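PDB 2YKK: Cel44C, which hydrolyses the beta-1,4-glucan backbone of xyloglucan and cellulose, here as its glycoside hydrolase family 44 catalytic part, cut from a much longer multidomain protein. Local coordinates for residues 284-289 and 356-361; 369-374 and 508-513. The protein carries 2 engineered substitutions. All blocks are in the same frame, centred on the assembly; numbering follows the deposited sequence. Where two conformers were deposited one is given.

Interaction 1 (284-289 and 356-361)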
loop_
_atom_site.group_PDB
_atom_site.type_symbol
_atom_site.label_atom_id
_atom_site.label_comp_id
_atom_site.label_asym_id
_atom_site.label_seq_id
_atom_site.Cartn_x
_atom_site.Cartn_y
_atom_site.Cartn_z
ATOM N N HIS A 284 -5.030 -5.395 1.848
ATOM C CA HIS A 284 -5.327 -4.079 2.461
ATOM C C HIS A 284 -5.352 -4.272 3.968
ATOM O O HIS A 284 -5.742 -5.329 4.452
ATOM C CB HIS A 284 -6.686 -3.561 1.971
ATOM C CG HIS A 284 -6.711 -3.365 0.480
ATOM N ND1 HIS A 284 -7.866 -3.107 -0.251
ATOM C CD2 HIS A 284 -5.689 -3.355 -0.404
ATOM C CE1 HIS A 284 -7.533 -2.943 -1.528
ATOM N NE2 HIS A 284 -6.215 -3.072 -1.637
ATOM N N TRP A 285 -4.881 -3.254 4.687
ATOM C CA TRP A 285 -4.759 -3.328 6.160
ATOM C C TRP A 285 -5.181 -1.997 6.741
ATOM O O TRP A 285 -4.387 -1.039 6.773
ATOM C CB TRP A 285 -3.306 -3.631 6.547
ATOM C CG TRP A 285 -3.048 -3.703 8.065
ATOM C CD1 TRP A 285 -2.411 -2.764 8.834
ATOM C CD2 TRP A 285 -3.411 -4.770 8.947
ATOM N NE1 TRP A 285 -2.357 -3.184 10.153
ATOM C CE2 TRP A 285 -2.948 -4.415 10.250
ATOM C CE3 TRP A 285 -4.056 -6.019 8.769
ATOM C CZ2 TRP A 285 -3.113 -5.249 11.350
ATOM C CZ3 TRP A 285 -4.242 -6.833 9.892
ATOM C CH2 TRP A 285 -3.772 -6.436 11.162
ATOM N N TYR A 286 -6.424 -1.918 7.218
ATOM C CA TYR A 286 -6.891 -0.730 7.932
ATOM C C TYR A 286 -7.007 -1.202 9.371
ATOM O O TYR A 286 -7.804 -2.085 9.668
ATOM C CB TYR A 286 -8.273 -0.327 7.425
ATOM C CG TYR A 286 -8.207 0.227 6.013
ATOM C CD1 TYR A 286 -7.790 1.551 5.802
ATOM C CD2 TYR A 286 -8.653 -0.535 4.918
ATOM C CE1 TYR A 286 -7.761 2.117 4.531
ATOM C CE2 TYR A 286 -8.601 0.023 3.595
ATOM C CZ TYR A 286 -8.195 1.368 3.436
ATOM O OH TYR A 286 -8.201 1.939 2.182
ATOM N N PRO A 287 -6.154 -0.676 10.246
ATOM C CA PRO A 287 -6.116 -1.122 11.651
ATOM C C PRO A 287 -7.511 -1.142 12.287
ATOM O O PRO A 287 -8.312 -0.197 12.096
ATOM C CB PRO A 287 -5.255 -0.037 12.324
ATOM C CG PRO A 287 -4.240 0.327 11.182
ATOM C CD PRO A 287 -5.120 0.320 9.938
ATOM N N GLU A 288 -7.799 -2.214 13.007
ATOM C CA GLU A 288 -8.982 -2.281 13.920
ATOM C C GLU A 288 -8.672 -1.811 15.329
ATOM O O GLU A 288 -9.595 -1.723 16.168
ATOM C CB GLU A 288 -9.535 -3.719 13.982
ATOM C CG GLU A 288 -10.076 -4.185 12.646
ATOM C CD GLU A 288 -11.547 -3.882 12.452
ATOM O OE1 GLU A 288 -12.135 -3.111 13.241
ATOM O OE2 GLU A 288 -12.096 -4.419 11.438
ATOM N N ALA A 289 -7.413 -1.447 15.564
ATOM C CA ALA A 289 -6.943 -0.942 16.874
ATOM C C ALA A 289 -7.814 0.188 17.368
ATOM O O ALA A 289 -8.121 1.114 16.594
ATOM C CB ALA A 289 -5.529 -0.429 16.742
ATOM N N MET A 356 1.125 -4.148 0.583
ATOM C CA MET A 356 -0.011 -3.628 1.336
ATOM C C MET A 356 -0.601 -2.440 0.559
ATOM O O MET A 356 -0.135 -1.309 0.729
ATOM C CB MET A 356 0.508 -3.151 2.709
ATOM C CG MET A 356 -0.621 -2.660 3.629
ATOM S SD MET A 356 0.003 -2.199 5.292
ATOM C CE MET A 356 0.386 -3.802 5.916
ATOM N N THR A 357 -1.549 -2.697 -0.346
ATOM C CA THR A 357 -1.893 -1.710 -1.382
ATOM C C THR A 357 -2.948 -0.712 -0.961
ATOM O O THR A 357 -3.265 0.197 -1.734
ATOM C CB THR A 357 -2.323 -2.395 -2.704
ATOM O OG1 THR A 357 -3.408 -3.285 -2.444
ATOM C CG2 THR A 357 -1.111 -3.197 -3.283
ATOM N N GLU A 358 -3.504 -0.885 0.236
ATOM C CA GLU A 358 -4.207 0.221 0.915
ATOM C C GLU A 358 -3.948 0.068 2.374
ATOM O O GLU A 358 -4.003 -1.055 2.862
ATOM C CB GLU A 358 -5.726 0.134 0.769
ATOM C CG GLU A 358 -6.172 0.431 -0.689
ATOM C CD GLU A 358 -7.695 0.268 -0.910
ATOM O OE1 GLU A 358 -8.460 0.326 0.071
ATOM O OE2 GLU A 358 -8.130 0.106 -2.084
ATOM N N TYR A 359 -3.747 1.194 3.047
ATOM C CA TYR A 359 -3.712 1.254 4.517
ATOM C C TYR A 359 -3.833 2.709 4.963
ATOM O O TYR A 359 -3.569 3.643 4.181
ATOM C CB TYR A 359 -2.420 0.638 5.095
ATOM C CG TYR A 359 -1.163 1.427 4.838
ATOM C CD1 TYR A 359 -0.504 1.346 3.599
ATOM C CD2 TYR A 359 -0.582 2.202 5.857
ATOM C CE1 TYR A 359 0.659 2.083 3.378
ATOM C CE2 TYR A 359 0.604 2.892 5.633
ATOM C CZ TYR A 359 1.191 2.859 4.398
ATOM O OH TYR A 359 2.396 3.517 4.167
ATOM N N SER A 360 -4.214 2.895 6.222
ATOM C CA SER A 360 -4.198 4.236 6.815
ATOM C C SER A 360 -4.283 4.023 8.306
ATOM O O SER A 360 -5.012 3.110 8.746
ATOM C CB SER A 360 -5.460 5.007 6.410
ATOM O OG SER A 360 -5.535 6.216 7.191
ATOM N N TYR A 361 -3.604 4.881 9.060
ATOM C CA TYR A 361 -3.664 4.867 10.543
ATOM C C TYR A 361 -4.552 5.998 11.072
ATOM O O TYR A 361 -4.622 6.192 12.276
ATOM C CB TYR A 361 -2.241 4.899 11.153
ATOM C CG TYR A 361 -1.668 3.521 11.047
ATOM C CD1 TYR A 361 -1.343 2.982 9.802
ATOM C CD2 TYR A 361 -1.541 2.711 12.206
ATOM C CE1 TYR A 361 -0.881 1.638 9.692
ATOM C CE2 TYR A 361 -1.065 1.386 12.126
ATOM C CZ TYR A 361 -0.746 0.851 10.861
ATOM O OH TYR A 361 -0.310 -0.464 10.773
HETATM O O HOH W 1 -1.079 -2.093 12.850
#
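The carboxylate of Glu358 lies stacked on the imidazole of His284, the two planes only 20° apart. Its CD sits 3.2 Å above the plane of the His284 ring, toward the rim. Over the same face, CG of Glu358 makes a CH-pi contact, 3.6 Å from the ring centroid of His284. CG lies anti to the carbonyl carbon of Glu358 (chi1 -70°), and the extended chain beyond it carries the carboxylate along the ring. Tyr286 comes from the same segment as His284 and donates its OH to OE1 of Glu358 over 2.7 Å. It meets OE1 on the anti side, 30° out of the carboxylate plane. The other oxygen, OE2, forms a salt bridge with Arg44, and ND1 of His284 is hydrogen-bonded to Glu187. Between the backbones, Trp285 N donates a nearly straight bond of 3.0 Å to Glu358 O. Side chains make further contacts on both sides of this bond. CG of Pro287 sits over one face of the Tyr361 ring, 3.6 Å from its centroid, in a second CH-pi contact. A water bridges Trp285 NE1 and Tyr361 OH. The methyl CE of Met356 rests 3.7 Å from CB of Trp285, and its sulfur makes an oblique Met-aromatic contact with the indole. All this lies at and just beyond the C-terminal ends of neighbouring parallel barrel strands 280-285 and 353-359, where TIM-barrel hydrolases carry their active sites. A bound buffer molecule lies about 3 Å from the side chain of Glu358. That position is consistent with a place in the substrate cleft. Stacking on one side, with a hydroxyl and a guanidinium at its two oxygens, implies a carboxylate fixed in both place and rotation.

Interaction 2 (369-374 and 508-513)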
loop_
_atom_site.group_PDB
_atom_site.type_symbol
_atom_site.label_atom_id
_atom_site.label_comp_id
_atom_site.label_asym_id
_atom_site.label_seq_id
_atom_site.Cartn_x
_atom_site.Cartn_y
_atom_site.Cartn_z
ATOM N N GLY A 369 -1.098 11.021 13.805
ATOM C CA GLY A 369 -1.175 10.325 12.513
ATOM C C GLY A 369 0.169 10.450 11.820
ATOM O O GLY A 369 0.615 9.515 11.124
ATOM N N GLY A 370 0.841 11.577 12.040
ATOM C CA GLY A 370 2.178 11.768 11.465
ATOM C C GLY A 370 3.198 10.827 12.099
ATOM O O GLY A 370 4.011 10.199 11.393
ATOM N N ILE A 371 3.158 10.739 13.426
ATOM C CA ILE A 371 4.100 9.855 14.163
ATOM C C ILE A 371 3.802 8.376 13.831
ATOM O O ILE A 371 4.745 7.620 13.568
ATOM C CB ILE A 371 4.039 10.097 15.709
ATOM C CG1 ILE A 371 4.477 11.543 16.099
ATOM C CG2 ILE A 371 4.944 9.061 16.485
ATOM C CD1 ILE A 371 5.761 11.918 15.577
ATOM N N ALA A 372 2.527 7.964 13.802
ATOM C CA ALA A 372 2.206 6.570 13.398
ATOM C C ALA A 372 2.839 6.255 12.022
ATOM O O ALA A 372 3.484 5.214 11.861
ATOM C CB ALA A 372 0.661 6.295 13.380
ATOM N N MET A 373 2.678 7.172 11.055
ATOM C CA MET A 373 3.186 6.938 9.707
ATOM C C MET A 373 4.700 6.944 9.626
ATOM O O MET A 373 5.268 6.186 8.826
ATOM C CB MET A 373 2.598 7.961 8.706
ATOM C CG MET A 373 1.188 7.612 8.289
ATOM S SD MET A 373 1.190 6.035 7.357
ATOM C CE MET A 373 1.721 6.460 5.706
ATOM N N THR A 374 5.379 7.761 10.439
ATOM C CA THR A 374 6.813 7.764 10.441
ATOM C C THR A 374 7.312 6.404 10.920
ATOM O O THR A 374 8.332 5.916 10.444
ATOM C CB THR A 374 7.300 8.927 11.291
ATOM O OG1 THR A 374 6.717 10.112 10.736
ATOM C CG2 THR A 374 8.788 9.038 11.255
ATOM N N LEU A 508 5.979 14.089 21.116
ATOM C CA LEU A 508 5.227 14.149 19.844
ATOM C C LEU A 508 6.062 14.813 18.751
ATOM O O LEU A 508 5.604 15.733 18.061
ATOM C CB LEU A 508 3.884 14.890 20.055
ATOM C CG LEU A 508 2.984 14.238 21.079
ATOM C CD1 LEU A 508 1.687 15.047 21.303
ATOM C CD2 LEU A 508 2.654 12.780 20.726
ATOM N N THR A 509 7.296 14.349 18.572
ATOM C CA THR A 509 8.200 14.900 17.563
ATOM C C THR A 509 8.878 13.771 16.780
ATOM O O THR A 509 9.203 12.733 17.375
ATOM C CB THR A 509 9.314 15.719 18.258
ATOM O OG1 THR A 509 8.710 16.795 19.014
ATOM C CG2 THR A 509 10.277 16.318 17.258
ATOM N N ALA A 510 9.098 13.957 15.473
ATOM C CA ALA A 510 9.832 12.978 14.680
ATOM C C ALA A 510 10.966 13.737 14.044
ATOM O O ALA A 510 10.745 14.837 13.521
ATOM C CB ALA A 510 8.901 12.383 13.566
ATOM N N TYR A 511 12.190 13.185 14.080
ATOM C CA TYR A 511 13.367 13.781 13.455
ATOM C C TYR A 511 13.998 12.823 12.458
ATOM O O TYR A 511 14.027 11.604 12.711
ATOM C CB TYR A 511 14.490 14.052 14.487
ATOM C CG TYR A 511 14.202 15.196 15.465
ATOM C CD1 TYR A 511 13.817 16.470 14.989
ATOM C CD2 TYR A 511 14.436 15.029 16.845
ATOM C CE1 TYR A 511 13.618 17.560 15.894
ATOM C CE2 TYR A 511 14.181 16.065 17.775
ATOM C CZ TYR A 511 13.809 17.331 17.281
ATOM O OH TYR A 511 13.602 18.369 18.157
ATOM N N HIS A 512 14.570 13.380 11.401
ATOM C CA HIS A 512 15.470 12.665 10.512
ATOM C C HIS A 512 16.841 13.291 10.734
ATOM O O HIS A 512 17.014 14.488 10.507
ATOM C CB HIS A 512 15.024 12.858 9.054
ATOM C CG HIS A 512 15.752 12.016 8.043
ATOM N ND1 HIS A 512 15.125 11.569 6.896
ATOM C CD2 HIS A 512 17.036 11.565 7.977
ATOM C CE1 HIS A 512 15.990 10.862 6.169
ATOM N NE2 HIS A 512 17.159 10.858 6.797
ATOM N N ILE A 513 17.783 12.476 11.208
ATOM C CA ILE A 513 19.158 12.910 11.513
ATOM C C ILE A 513 20.082 12.352 10.433
ATOM O O ILE A 513 20.001 11.165 10.137
ATOM C CB ILE A 513 19.610 12.357 12.895
ATOM C CG1 ILE A 513 18.622 12.824 13.984
ATOM C CG2 ILE A 513 21.111 12.726 13.183
ATOM C CD1 ILE A 513 18.886 12.240 15.396
#
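Helix 369-374 passes strand 509-513 at an axis distance of 8.7 Å, with the two N-to-C directions 41° apart. No hydrogen bond joins the two segments, and the contact is apolar. Ile371 points at the strand and reaches it with the end of its longer branch. Its CD1 lies 3.8 Å from CB of Ala510 and equally close to the carbonyl carbon of Thr509. CG1 is anti to the carbonyl carbon of Ile371 (chi1 -63°), which brings this branch onto the strand. Thr374, one turn later, has two conformers. In one of them, CG2 of Thr374 approaches the same methyl of Ala510 at 4.1 Å, so that Ala510 is met by two side chains of the helix. In that conformer the hydroxyl is turned back on its own helix: Thr374 OG1 donates to Gly370 O over 2.8 Å, from above the carbonyl plane, and the methyl is left toward the strand. Thr374 N reaches the same oxygen from the opposite face. Phe480 and Met452, from the strands flanking 509-516, also touch Thr374, and Leu407 of helix 399-409 packs on Ala510. Leu508 and Thr509 together pair with Asn453 as a G1 beta bulge. The arrangement is that of a domain interface: an outer helix of the TIM barrel lies on the beta domain found beside the barrel in family 44 enzymes.

How the interactions relate
The centres of the two contacts are about 18 Å apart. Interaction 1 joins neighbouring strands inside the eight-stranded parallel barrel. Interaction 2 lies further out and joins the barrel to the mixed sheet of the beta domain. Both segments of interaction 1 precede those of interaction 2 in the chain. Strand 353-359 and helix 367-382 follow each other and form one beta-alpha step of the barrel. They also touch: Tyr359 OH packs 3.4 Å from Met373 CE, and Tyr361 packs on Ala372. One beta-alpha unit thus faces the probable substrate cleft at its strand end and the beta domain on its outer helix.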